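Local coordinates for CRISPR-associated endonuclease Cas9 (Campylobacter jejuni subsp. jejuni serotype O:2, PDB 5X2H), which cleaves the two strands of invading DNA, in its full-length form, with HNH and RuvC-like nuclease domains, guided by RNA, in bacterial CRISPR immunity, at residues V758-F763 / V768-S773; P699-D704 / F763-V768; F269-L274 / L400-K405. One frame throughout, in Å; residues are numbered along the deposited sequence.

Contact 1: residues V758-F763 / V768-S773; sequences VYYNAF and VSLIVS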
loop_
_atom_site.group_PDB
_atom_site.type_symbol
_atom_site.label_atom_id
_atom_site.label_comp_id
_atom_site.label_asym_id
_atom_site.label_seq_id
_atom_site.Cartn_x
_atom_site.Cartn_y
_atom_site.Cartn_z
ATOM N N VAL A 758 -4.025 14.474 30.464
ATOM C CA VAL A 758 -3.984 13.109 29.958
ATOM C C VAL A 758 -4.302 13.137 28.471
ATOM O O VAL A 758 -4.885 14.093 27.953
ATOM C CB VAL A 758 -4.975 12.176 30.692
ATOM C CG1 VAL A 758 -4.637 12.087 32.182
ATOM C CG2 VAL A 758 -6.404 12.658 30.485
ATOM N N TYR A 759 -3.908 12.072 27.781
ATOM C CA TYR A 759 -4.272 11.886 26.382
ATOM C C TYR A 759 -5.565 11.083 26.307
ATOM O O TYR A 759 -5.668 10.005 26.902
ATOM C CB TYR A 759 -3.159 11.179 25.610
ATOM C CG TYR A 759 -2.049 12.093 25.142
ATOM C CD1 TYR A 759 -2.270 13.030 24.140
ATOM C CD2 TYR A 759 -0.778 12.009 25.690
ATOM C CE1 TYR A 759 -1.255 13.865 23.705
ATOM C CE2 TYR A 759 0.242 12.837 25.261
ATOM C CZ TYR A 759 -0.002 13.761 24.269
ATOM O OH TYR A 759 1.013 14.587 23.844
ATOM N N TYR A 760 -6.550 11.616 25.592
ATOM C CA TYR A 760 -7.767 10.870 25.314
ATOM C C TYR A 760 -7.460 9.744 24.335
ATOM O O TYR A 760 -6.808 9.963 23.310
ATOM C CB TYR A 760 -8.837 11.808 24.750
ATOM C CG TYR A 760 -9.979 11.114 24.038
ATOM C CD1 TYR A 760 -11.108 10.698 24.730
ATOM C CD2 TYR A 760 -9.932 10.889 22.667
ATOM C CE1 TYR A 760 -12.153 10.068 24.079
ATOM C CE2 TYR A 760 -10.966 10.259 22.008
ATOM C CZ TYR A 760 -12.074 9.849 22.717
ATOM O OH TYR A 760 -13.104 9.222 22.055
ATOM N N ASN A 761 -7.917 8.533 24.654
ATOM C CA ASN A 761 -7.696 7.367 23.802
ATOM C C ASN A 761 -8.966 6.827 23.173
ATOM O O ASN A 761 -8.952 6.444 22.003
ATOM C CB ASN A 761 -7.022 6.240 24.594
ATOM C CG ASN A 761 -5.580 6.545 24.932
ATOM O OD1 ASN A 761 -4.942 7.384 24.298
ATOM N ND2 ASN A 761 -5.054 5.855 25.934
ATOM N N ALA A 762 -10.068 6.783 23.916
ATOM C CA ALA A 762 -11.301 6.223 23.387
ATOM C C ALA A 762 -12.468 6.664 24.253
ATOM O O ALA A 762 -12.308 6.998 25.430
ATOM C CB ALA A 762 -11.244 4.692 23.318
ATOM N N PHE A 763 -13.644 6.662 23.639
ATOM C CA PHE A 763 -14.911 6.852 24.328
ATOM C C PHE A 763 -15.693 5.552 24.204
ATOM O O PHE A 763 -15.924 5.070 23.091
ATOM C CB PHE A 763 -15.687 8.028 23.734
ATOM C CG PHE A 763 -17.138 8.058 24.124
ATOM C CD1 PHE A 763 -17.512 8.362 25.422
ATOM C CD2 PHE A 763 -18.129 7.789 23.189
ATOM C CE1 PHE A 763 -18.846 8.389 25.789
ATOM C CE2 PHE A 763 -19.465 7.817 23.548
ATOM C CZ PHE A 763 -19.823 8.120 24.853
ATOM N N VAL A 768 -20.388 4.982 28.616
ATOM C CA VAL A 768 -20.313 6.442 28.569
ATOM C C VAL A 768 -19.085 6.910 29.340
ATOM O O VAL A 768 -19.172 7.799 30.195
ATOM C CB VAL A 768 -21.604 7.085 29.119
ATOM C CG1 VAL A 768 -21.726 8.541 28.674
ATOM C CG2 VAL A 768 -22.828 6.294 28.673
ATOM N N SER A 769 -17.933 6.305 29.055
ATOM C CA SER A 769 -16.729 6.538 29.837
ATOM C C SER A 769 -15.537 6.717 28.907
ATOM O O SER A 769 -15.609 6.454 27.703
ATOM C CB SER A 769 -16.470 5.386 30.812
ATOM O OG SER A 769 -16.342 4.162 30.109
ATOM N N LEU A 770 -14.427 7.160 29.488
ATOM C CA LEU A 770 -13.213 7.456 28.748
ATOM C C LEU A 770 -12.116 6.454 29.075
ATOM O O LEU A 770 -12.068 5.884 30.170
ATOM C CB LEU A 770 -12.696 8.862 29.061
ATOM C CG LEU A 770 -13.555 10.076 28.725
ATOM C CD1 LEU A 770 -12.875 11.343 29.231
ATOM C CD2 LEU A 770 -13.840 10.176 27.236
ATOM N N ILE A 771 -11.233 6.253 28.102
ATOM C CA ILE A 771 -9.934 5.629 28.307
ATOM C C ILE A 771 -8.891 6.712 28.074
ATOM O O ILE A 771 -8.896 7.367 27.024
ATOM C CB ILE A 771 -9.716 4.436 27.364
ATOM C CG1 ILE A 771 -10.669 3.286 27.713
ATOM C CG2 ILE A 771 -8.258 3.990 27.398
ATOM C CD1 ILE A 771 -10.634 2.131 26.703
ATOM N N VAL A 772 -8.019 6.929 29.059
ATOM C CA VAL A 772 -6.990 7.956 28.973
ATOM C C VAL A 772 -5.656 7.348 29.384
ATOM O O VAL A 772 -5.595 6.298 30.028
ATOM C CB VAL A 772 -7.310 9.191 29.847
ATOM C CG1 VAL A 772 -8.687 9.751 29.516
ATOM C CG2 VAL A 772 -7.214 8.844 31.319
ATOM N N SER A 773 -4.576 8.027 29.007
ATOM C CA SER A 773 -3.235 7.525 29.265
ATOM C C SER A 773 -2.315 8.676 29.639
ATOM O O SER A 773 -2.582 9.842 29.335
ATOM C CB SER A 773 -2.677 6.770 28.051
ATOM O OG SER A 773 -2.672 7.602 26.907
#
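The ring of Tyr760 receives CD2 of Leu770 at its edge, near the ring plane, with CE1 of Tyr760 and CD2 of Leu770 3.6 Å apart. Over the centre of one face of that ring lies the backbone N of Ala762, 3.8 Å above the plane. Phe763 meets the same methyl more distantly, again at its edge, while its CE1 comes to 3.7 Å from CA of Val768 at an oblique angle. Both residues lie on the sheet face of Leu770 and Val772; with CG anti to the backbone N (chi1 162° for Tyr760, 164° for Phe763), their rings lean toward the neighbouring strand. Val684 of strand 683-689 also touches the side chains of Tyr760 and Phe763. The backbones form an antiparallel beta hairpin within the six-stranded sheet of the PI-CTD region, interrupted by a classic beta bulge: Asn761 and Ala762 both face Ile771. The evidence is a shared acceptor, since O of Ile771 takes N of Asn761 at 2.8 Å and, weakly, N of Ala762 at 3.4 Å. Beyond the bulge the pairing shifts by one residue, and N of Ile771 reaches O of Ala762 at 3.0 Å. At the other end, N of Tyr759 donates to O of Ser773 over 3.0 Å, and N of Ser773 returns a bond to O of Tyr759, which makes the two a hydrogen-bonded pair. Near the turn, Val768 adopts a left-handed backbone conformation and shares Thr764 with Ser769, as in a G1 bulge. CG2 of Val758 packs 3.6 Å from CB of Val772. The hydroxyl of Tyr759 is hydrogen-bonded to O of Val626 and N of Lys628.

Contact 2: residues P699-D704 / F763-V768; sequences PIYTMD and FTSSTV. With nucleotides of chain D; nucleotides of chain C.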
loop_
_atom_site.group_PDB
_atom_site.type_symbol
_atom_site.label_atom_id
_atom_site.label_comp_id
_atom_site.label_asym_id
_atom_site.label_seq_id
_atom_site.Cartn_x
_atom_site.Cartn_y
_atom_site.Cartn_z
ATOM N N PRO A 699 -21.004 10.106 19.973
ATOM C CA PRO A 699 -19.979 9.367 19.227
ATOM C C PRO A 699 -20.182 9.520 17.729
ATOM O O PRO A 699 -21.310 9.500 17.229
ATOM C CB PRO A 699 -20.196 7.918 19.680
ATOM C CG PRO A 699 -21.665 7.854 19.986
ATOM C CD PRO A 699 -22.090 9.232 20.446
ATOM N N ILE A 700 -19.070 9.682 17.012
ATOM C CA ILE A 700 -19.078 9.951 15.577
ATOM C C ILE A 700 -18.170 8.937 14.891
ATOM O O ILE A 700 -16.968 8.881 15.178
ATOM C CB ILE A 700 -18.629 11.388 15.263
ATOM C CG1 ILE A 700 -19.538 12.390 15.981
ATOM C CG2 ILE A 700 -18.632 11.635 13.764
ATOM C CD1 ILE A 700 -19.202 13.837 15.701
ATOM N N TYR A 701 -18.742 8.149 13.982
ATOM C CA TYR A 701 -18.062 7.033 13.342
ATOM C C TYR A 701 -17.774 7.342 11.876
ATOM O O TYR A 701 -18.292 8.302 11.297
ATOM C CB TYR A 701 -18.903 5.754 13.467
ATOM C CG TYR A 701 -19.231 5.377 14.898
ATOM C CD1 TYR A 701 -20.336 5.918 15.547
ATOM C CD2 TYR A 701 -18.433 4.484 15.600
ATOM C CE1 TYR A 701 -20.637 5.578 16.850
ATOM C CE2 TYR A 701 -18.729 4.136 16.904
ATOM C CZ TYR A 701 -19.829 4.688 17.526
ATOM O OH TYR A 701 -20.123 4.344 18.826
ATOM N N THR A 702 -16.934 6.498 11.272
ATOM C CA THR A 702 -16.580 6.683 9.866
ATOM C C THR A 702 -17.816 6.665 8.978
ATOM O O THR A 702 -17.901 7.421 8.000
ATOM C CB THR A 702 -15.599 5.600 9.424
ATOM O OG1 THR A 702 -16.103 4.316 9.819
ATOM C CG2 THR A 702 -14.229 5.823 10.050
ATOM N N MET A 703 -18.788 5.808 9.301
ATOM C CA MET A 703 -20.017 5.759 8.516
ATOM C C MET A 703 -20.759 7.089 8.566
ATOM O O MET A 703 -21.334 7.524 7.562
ATOM C CB MET A 703 -20.914 4.625 9.008
ATOM C CG MET A 703 -22.253 4.570 8.300
ATOM S SD MET A 703 -22.078 4.446 6.505
ATOM C CE MET A 703 -21.811 2.689 6.311
ATOM N N ASP A 704 -20.755 7.751 9.727
ATOM C CA ASP A 704 -21.468 9.018 9.858
ATOM C C ASP A 704 -20.880 10.082 8.940
ATOM O O ASP A 704 -21.620 10.872 8.340
ATOM C CB ASP A 704 -21.440 9.482 11.313
ATOM C CG ASP A 704 -22.161 8.524 12.240
ATOM O OD1 ASP A 704 -23.331 8.192 11.956
ATOM O OD2 ASP A 704 -21.553 8.089 13.240
ATOM N N PHE A 763 -13.644 6.662 23.639
ATOM C CA PHE A 763 -14.911 6.852 24.328
ATOM C C PHE A 763 -15.693 5.552 24.204
ATOM O O PHE A 763 -15.924 5.070 23.091
ATOM C CB PHE A 763 -15.687 8.028 23.734
ATOM C CG PHE A 763 -17.138 8.058 24.124
ATOM C CD1 PHE A 763 -17.512 8.362 25.422
ATOM C CD2 PHE A 763 -18.129 7.789 23.189
ATOM C CE1 PHE A 763 -18.846 8.389 25.789
ATOM C CE2 PHE A 763 -19.465 7.817 23.548
ATOM C CZ PHE A 763 -19.823 8.120 24.853
ATOM N N THR A 764 -16.072 4.973 25.341
ATOM C CA THR A 764 -16.776 3.694 25.360
ATOM C C THR A 764 -18.271 3.973 25.468
ATOM O O THR A 764 -18.750 4.447 26.506
ATOM C CB THR A 764 -16.277 2.822 26.509
ATOM O OG1 THR A 764 -14.854 2.682 26.411
ATOM C CG2 THR A 764 -16.913 1.440 26.447
ATOM N N SER A 765 -19.008 3.683 24.394
ATOM C CA SER A 765 -20.410 4.083 24.328
ATOM C C SER A 765 -21.282 3.270 25.273
ATOM O O SER A 765 -22.286 3.784 25.778
ATOM C CB SER A 765 -20.930 3.955 22.895
ATOM O OG SER A 765 -20.899 2.607 22.464
ATOM N N SER A 766 -20.927 2.011 25.530
ATOM C CA SER A 766 -21.750 1.203 26.423
ATOM C C SER A 766 -21.707 1.723 27.856
ATOM O O SER A 766 -22.719 1.660 28.564
ATOM C CB SER A 766 -21.312 -0.259 26.366
ATOM O OG SER A 766 -19.947 -0.406 26.712
ATOM N N THR A 767 -20.566 2.248 28.302
ATOM C CA THR A 767 -20.440 2.755 29.664
ATOM C C THR A 767 -20.275 4.268 29.741
ATOM O O THR A 767 -20.050 4.788 30.840
ATOM C CB THR A 767 -19.266 2.079 30.387
ATOM O OG1 THR A 767 -18.053 2.286 29.654
ATOM C CG2 THR A 767 -19.529 0.583 30.549
ATOM N N VAL A 768 -20.388 4.982 28.616
ATOM C CA VAL A 768 -20.313 6.442 28.569
ATOM C C VAL A 768 -19.085 6.910 29.340
ATOM O O VAL A 768 -19.172 7.799 30.195
ATOM C CB VAL A 768 -21.604 7.085 29.119
ATOM C CG1 VAL A 768 -21.726 8.541 28.674
ATOM C CG2 VAL A 768 -22.828 6.294 28.673
ATOM P P DA D 4 -19.363 0.814 18.849
ATOM O OP1 DA D 4 -20.431 0.678 17.830
ATOM O OP2 DA D 4 -19.127 2.099 19.552
ATOM O "O5'" DA D 4 -19.599 -0.267 19.994
ATOM C "C5'" DA D 4 -19.746 -1.634 19.668
ATOM C "C4'" DA D 4 -19.925 -2.441 20.933
ATOM O "O4'" DA D 4 -18.620 -2.736 21.514
ATOM C "C3'" DA D 4 -20.711 -1.715 22.038
ATOM O "O3'" DA D 4 -21.514 -2.638 22.733
ATOM C "C2'" DA D 4 -19.595 -1.207 22.936
ATOM C "C1'" DA D 4 -18.685 -2.413 22.877
ATOM N N9 DA D 4 -17.353 -2.198 23.431
ATOM C C8 DA D 4 -16.680 -1.014 23.553
ATOM N N7 DA D 4 -15.509 -1.132 24.136
ATOM C C5 DA D 4 -15.422 -2.486 24.431
ATOM C C6 DA D 4 -14.428 -3.263 25.062
ATOM N N6 DA D 4 -13.279 -2.758 25.520
ATOM N N1 DA D 4 -14.658 -4.588 25.192
ATOM C C2 DA D 4 -15.808 -5.090 24.735
ATOM N N3 DA D 4 -16.815 -4.460 24.134
ATOM C C4 DA D 4 -16.553 -3.151 24.010
ATOM P P DA D 5 -23.087 -2.753 22.443
ATOM O OP1 DA D 5 -23.273 -2.807 20.972
ATOM O OP2 DA D 5 -23.794 -1.729 23.238
ATOM O "O5'" DA D 5 -23.443 -4.190 23.036
ATOM C "C5'" DA D 5 -22.904 -5.349 22.414
ATOM C "C4'" DA D 5 -22.281 -6.277 23.437
ATOM O "O4'" DA D 5 -21.045 -5.707 23.925
ATOM C "C3'" DA D 5 -23.148 -6.555 24.669
ATOM O "O3'" DA D 5 -23.326 -7.946 24.813
ATOM C "C2'" DA D 5 -22.352 -5.957 25.839
ATOM C "C1'" DA D 5 -20.928 -5.968 25.302
ATOM N N9 DA D 5 -20.071 -4.938 25.883
ATOM C C8 DA D 5 -20.251 -3.585 25.815
ATOM N N7 DA D 5 -19.313 -2.894 26.415
ATOM C C5 DA D 5 -18.452 -3.860 26.907
ATOM C C6 DA D 5 -17.256 -3.773 27.643
ATOM N N6 DA D 5 -16.711 -2.613 28.023
ATOM N N1 DA D 5 -16.644 -4.929 27.981
ATOM C C2 DA D 5 -17.200 -6.086 27.606
ATOM N N3 DA D 5 -18.317 -6.292 26.905
ATOM C C4 DA D 5 -18.902 -5.126 26.588
ATOM P P DT C 2 -15.718 6.842 38.144
ATOM O OP1 DT C 2 -14.753 7.273 39.180
ATOM O OP2 DT C 2 -15.613 7.377 36.767
ATOM O "O5'" DT C 2 -15.680 5.250 38.057
ATOM C "C5'" DT C 2 -14.514 4.593 37.595
ATOM C "C4'" DT C 2 -14.369 3.243 38.266
ATOM O "O4'" DT C 2 -15.589 2.480 38.081
ATOM C "C3'" DT C 2 -13.259 2.367 37.716
ATOM O "O3'" DT C 2 -12.789 1.510 38.736
ATOM C "C2'" DT C 2 -13.978 1.592 36.618
ATOM C "C1'" DT C 2 -15.334 1.352 37.268
ATOM N N1 DT C 2 -16.456 1.218 36.297
ATOM C C2 DT C 2 -16.943 -0.035 35.993
ATOM O O2 DT C 2 -16.495 -1.063 36.469
ATOM N N3 DT C 2 -17.978 -0.044 35.099
ATOM C C4 DT C 2 -18.565 1.051 34.493
ATOM O O4 DT C 2 -19.496 0.942 33.705
ATOM C C5 DT C 2 -18.009 2.334 34.859
ATOM C C7 DT C 2 -18.565 3.596 34.264
ATOM C C6 DT C 2 -16.995 2.353 35.735
#
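This is a slight, mainly apolar touch, burying 109 Å² in all, between the end of strand 695-700 and the tip of the hairpin formed by strands 756-764 and 769-773. CB of Pro699 lies at the edge of the Phe763 ring, 3.9 Å from CE2. Alongside, the hydroxyls of Tyr701 and Ser765 converge on one phosphate of chain D: OH of Tyr701 donates to OP2 of DA4 at 2.6 Å, whereas OG of Ser765 stands 3.4 Å from that oxygen. The phosphate oxygen sits at the edge of the tyrosine ring, near its plane. Tyr701 is the N-cap of helix 702-707, and its backbone N hydrogen-bonds to OD2 of Asp704, three residues on, at 2.9 Å through the anti lone pair; this carboxylate also has a salt bridge to Arg669. The hairpin tip meets major-groove atoms of the bases, consistent with a part in PAM recognition. OG of Ser766 donates to N7 of DA5 of chain D at 2.6 Å. With OG1 beside the backbone N (chi1 -55°), CG2 of Thr764 lies anti to that N and comes to 3.7 Å from N7 of DA4 of chain D. On the other DNA strand, CG2 of Thr767 lies 3.2 Å from O4 of DT2 of chain C.

Contact 3: residues F269-L274 / L400-K405; sequences FMFVAL and LNISFK. With nucleotides of chain B.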
loop_
_atom_site.group_PDB
_atom_site.type_symbol
_atom_site.label_atom_id
_atom_site.label_comp_id
_atom_site.label_asym_id
_atom_site.label_seq_id
_atom_site.Cartn_x
_atom_site.Cartn_y
_atom_site.Cartn_z
ATOM N N PHE A 269 21.390 -1.430 -24.881
ATOM C CA PHE A 269 22.241 -2.580 -25.172
ATOM C C PHE A 269 23.652 -2.135 -25.523
ATOM O O PHE A 269 24.634 -2.708 -25.037
ATOM C CB PHE A 269 21.646 -3.407 -26.314
ATOM C CG PHE A 269 20.520 -4.308 -25.893
ATOM C CD1 PHE A 269 20.487 -4.851 -24.617
ATOM C CD2 PHE A 269 19.496 -4.613 -26.774
ATOM C CE1 PHE A 269 19.452 -5.682 -24.228
ATOM C CE2 PHE A 269 18.458 -5.442 -26.390
ATOM C CZ PHE A 269 18.437 -5.978 -25.114
ATOM N N MET A 270 23.771 -1.104 -26.359
ATOM C CA MET A 270 25.086 -0.590 -26.722
ATOM C C MET A 270 25.810 -0.044 -25.498
ATOM O O MET A 270 26.985 -0.350 -25.269
ATOM C CB MET A 270 24.944 0.488 -27.797
ATOM C CG MET A 270 26.259 1.033 -28.319
ATOM S SD MET A 270 27.134 -0.144 -29.364
ATOM C CE MET A 270 25.937 -0.378 -30.677
ATOM N N PHE A 271 25.112 0.751 -24.684
ATOM C CA PHE A 271 25.754 1.370 -23.528
ATOM C C PHE A 271 26.190 0.327 -22.507
ATOM O O PHE A 271 27.304 0.395 -21.974
ATOM C CB PHE A 271 24.812 2.385 -22.882
ATOM C CG PHE A 271 25.320 2.938 -21.580
ATOM C CD1 PHE A 271 26.392 3.814 -21.557
ATOM C CD2 PHE A 271 24.724 2.583 -20.382
ATOM C CE1 PHE A 271 26.863 4.322 -20.361
ATOM C CE2 PHE A 271 25.191 3.090 -19.182
ATOM C CZ PHE A 271 26.261 3.960 -19.173
ATOM N N VAL A 272 25.324 -0.646 -22.217
ATOM C CA VAL A 272 25.662 -1.663 -21.226
ATOM C C VAL A 272 26.799 -2.540 -21.733
ATOM O O VAL A 272 27.755 -2.825 -21.002
ATOM C CB VAL A 272 24.422 -2.496 -20.859
ATOM C CG1 VAL A 272 24.822 -3.697 -20.018
ATOM C CG2 VAL A 272 23.417 -1.636 -20.109
ATOM N N ALA A 273 26.722 -2.972 -22.994
ATOM C CA ALA A 273 27.798 -3.780 -23.558
ATOM C C ALA A 273 29.123 -3.027 -23.533
ATOM O O ALA A 273 30.164 -3.598 -23.188
ATOM C CB ALA A 273 27.445 -4.210 -24.982
ATOM N N LEU A 274 29.105 -1.739 -23.886
ATOM C CA LEU A 274 30.324 -0.941 -23.803
ATOM C C LEU A 274 30.799 -0.793 -22.365
ATOM O O LEU A 274 32.009 -0.748 -22.117
ATOM C CB LEU A 274 30.103 0.438 -24.428
ATOM C CG LEU A 274 29.935 0.487 -25.948
ATOM C CD1 LEU A 274 29.544 1.885 -26.396
ATOM C CD2 LEU A 274 31.208 0.032 -26.640
ATOM N N LEU A 400 17.303 1.468 -17.356
ATOM C CA LEU A 400 18.550 1.986 -16.819
ATOM C C LEU A 400 18.249 3.131 -15.853
ATOM O O LEU A 400 17.093 3.480 -15.598
ATOM C CB LEU A 400 19.468 2.459 -17.945
ATOM C CG LEU A 400 19.894 1.453 -19.014
ATOM C CD1 LEU A 400 20.816 2.121 -20.022
ATOM C CD2 LEU A 400 20.570 0.241 -18.393
ATOM N N ASN A 401 19.303 3.733 -15.312
ATOM C CA ASN A 401 19.156 4.891 -14.442
ATOM C C ASN A 401 19.387 6.211 -15.165
ATOM O O ASN A 401 19.298 7.269 -14.536
ATOM C CB ASN A 401 20.105 4.774 -13.245
ATOM C CG ASN A 401 19.625 3.761 -12.227
ATOM O OD1 ASN A 401 18.474 3.803 -11.796
ATOM N ND2 ASN A 401 20.496 2.833 -11.852
ATOM N N ILE A 402 19.672 6.179 -16.468
ATOM C CA ILE A 402 19.869 7.388 -17.256
ATOM C C ILE A 402 18.965 7.340 -18.481
ATOM O O ILE A 402 18.513 6.278 -18.911
ATOM C CB ILE A 402 21.343 7.579 -17.672
ATOM C CG1 ILE A 402 21.848 6.353 -18.433
ATOM C CG2 ILE A 402 22.210 7.848 -16.447
ATOM C CD1 ILE A 402 23.330 6.396 -18.734
ATOM N N SER A 403 18.712 8.517 -19.046
ATOM C CA SER A 403 17.752 8.686 -20.126
ATOM C C SER A 403 18.385 8.420 -21.490
ATOM O O SER A 403 19.596 8.234 -21.624
ATOM C CB SER A 403 17.167 10.097 -20.102
ATOM O OG SER A 403 18.177 11.071 -20.308
ATOM N N PHE A 404 17.529 8.412 -22.519
ATOM C CA PHE A 404 18.010 8.379 -23.897
ATOM C C PHE A 404 18.833 9.615 -24.230
ATOM O O PHE A 404 19.793 9.533 -25.004
ATOM C CB PHE A 404 16.832 8.269 -24.867
ATOM C CG PHE A 404 16.334 6.869 -25.071
ATOM C CD1 PHE A 404 17.185 5.787 -24.925
ATOM C CD2 PHE A 404 15.014 6.636 -25.421
ATOM C CE1 PHE A 404 16.727 4.499 -25.120
ATOM C CE2 PHE A 404 14.550 5.351 -25.615
ATOM C CZ PHE A 404 15.407 4.281 -25.464
ATOM N N LYS A 405 18.466 10.768 -23.662
ATOM C CA LYS A 405 19.202 11.997 -23.937
ATOM C C LYS A 405 20.645 11.891 -23.459
ATOM O O LYS A 405 21.570 12.328 -24.152
ATOM C CB LYS A 405 18.499 13.183 -23.278
ATOM C CG LYS A 405 19.065 14.535 -23.665
ATOM C CD LYS A 405 18.355 15.660 -22.931
ATOM C CE LYS A 405 18.808 17.015 -23.444
ATOM N NZ LYS A 405 18.198 18.137 -22.682
ATOM P P A B 5 22.962 2.418 -14.517
ATOM O OP1 A B 5 21.720 2.458 -15.329
ATOM O OP2 A B 5 22.867 2.512 -13.041
ATOM O "O5'" A B 5 23.747 1.078 -14.866
ATOM C "C5'" A B 5 24.295 0.886 -16.160
ATOM C "C4'" A B 5 25.269 -0.265 -16.192
ATOM O "O4'" A B 5 26.402 0.001 -15.325
ATOM C "C3'" A B 5 24.745 -1.598 -15.695
ATOM O "O3'" A B 5 23.918 -2.254 -16.636
ATOM C "C2'" A B 5 26.030 -2.345 -15.367
ATOM O "O2'" A B 5 26.660 -2.814 -16.551
ATOM C "C1'" A B 5 26.885 -1.216 -14.790
ATOM N N9 A B 5 26.795 -1.173 -13.319
ATOM C C8 A B 5 26.131 -0.274 -12.520
ATOM N N7 A B 5 26.244 -0.529 -11.238
ATOM C C5 A B 5 27.032 -1.671 -11.190
ATOM C C6 A B 5 27.517 -2.446 -10.124
ATOM N N6 A B 5 27.273 -2.179 -8.839
ATOM N N1 A B 5 28.275 -3.524 -10.425
ATOM C C2 A B 5 28.523 -3.796 -11.712
ATOM N N3 A B 5 28.124 -3.144 -12.801
ATOM C C4 A B 5 27.375 -2.079 -12.466
ATOM P P A B 4 23.489 6.790 -11.092
ATOM O OP1 A B 4 22.171 7.108 -11.689
ATOM O OP2 A B 4 23.563 6.132 -9.761
ATOM O "O5'" A B 4 24.304 5.889 -12.124
ATOM C "C5'" A B 4 24.496 6.321 -13.461
ATOM C "C4'" A B 4 25.408 5.403 -14.234
ATOM O "O4'" A B 4 26.760 5.439 -13.700
ATOM C "C3'" A B 4 25.069 3.927 -14.212
ATOM O "O3'" A B 4 23.956 3.580 -15.014
ATOM C "C2'" A B 4 26.383 3.303 -14.657
ATOM O "O2'" A B 4 26.584 3.499 -16.049
ATOM C "C1'" A B 4 27.380 4.180 -13.899
ATOM N N9 A B 4 27.687 3.579 -12.589
ATOM C C8 A B 4 27.175 3.888 -11.354
ATOM N N7 A B 4 27.635 3.128 -10.387
ATOM C C5 A B 4 28.492 2.247 -11.033
ATOM C C6 A B 4 29.291 1.186 -10.571
ATOM N N6 A B 4 29.367 0.817 -9.291
ATOM N N1 A B 4 30.028 0.511 -11.481
ATOM C C2 A B 4 29.957 0.882 -12.767
ATOM N N3 A B 4 29.242 1.859 -13.323
ATOM C C4 A B 4 28.526 2.510 -12.391
#
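Phe271 leaves helix 266-288 toward Leu400 and Ile402: from CB its CG runs anti to the backbone N (chi1 172°), carrying the ring off the helix toward the segment 400-405. One flank of the ring meets leucine, where CD2 of Phe271 is 4.0 Å from CD1 of Leu400, the methyl approaching obliquely. Farther out, CD1 of Ile402 sits over one face in a CH-pi contact, 4.2 Å from the ring centroid and 28° off the normal. Along the ring edge comes RNA: CE2 of Phe271 lies 3.8 Å from C5' of A5 of chain B, and at the tip CZ is 3.2 Å from O2' of A4 of chain B. The ring thus has Ile402 on one face and the sugars of A4 and A5 of chain B along its edge. Leu407 and Met414 of helix 404-415 touch it as well. The site probably belongs to the recognition lobe of Cas9: helix 266-288 supplies Phe271 and Val272, and they face the residues leading into helix 404-415, which Ser403 N-caps. Beside Phe271, CG2 of Val272 packs 3.8 Å from CD2 of Leu400, and the same valine methyl also approaches O3' of A5 of chain B. Between Leu400 and Ile402, Asn401 holds the phosphate of that nucleotide by two bonds. N of Asn401 donates to OP1 of A5 of chain B at 2.7 Å, and ND2 of Asn401 to OP2 of A5, also at 2.7 Å and close to straight (167°). Backbone hydrogen bonds between Leu400 and Ala261 and between Ile402 and Ala261 tie segment 400-405 to the residues ahead of helix 266-288.

Overall arrangement
Along the chain contact 3 closes first, between helix 266-288 and the start of helix 404-415; contacts 1 and 2 follow in the C-terminal part, with their segments alternating in sequence. Those two are neighbours, centres 12 Å apart, sharing Phe763, Val768 and strand 756-764. They also touch through Ser769 O and Thr764 N, 2.8 Å apart and probably hydrogen-bonded. Contact 1 builds the hairpin in the sheet, and contact 2 places its tip beside the end of strand 695-700 and against DNA. Contact 3 lies on the opposite side of the chain's centre, about 59 Å from either by centres, and holds RNA, so the single chain grips its nucleic acids at well-separated places.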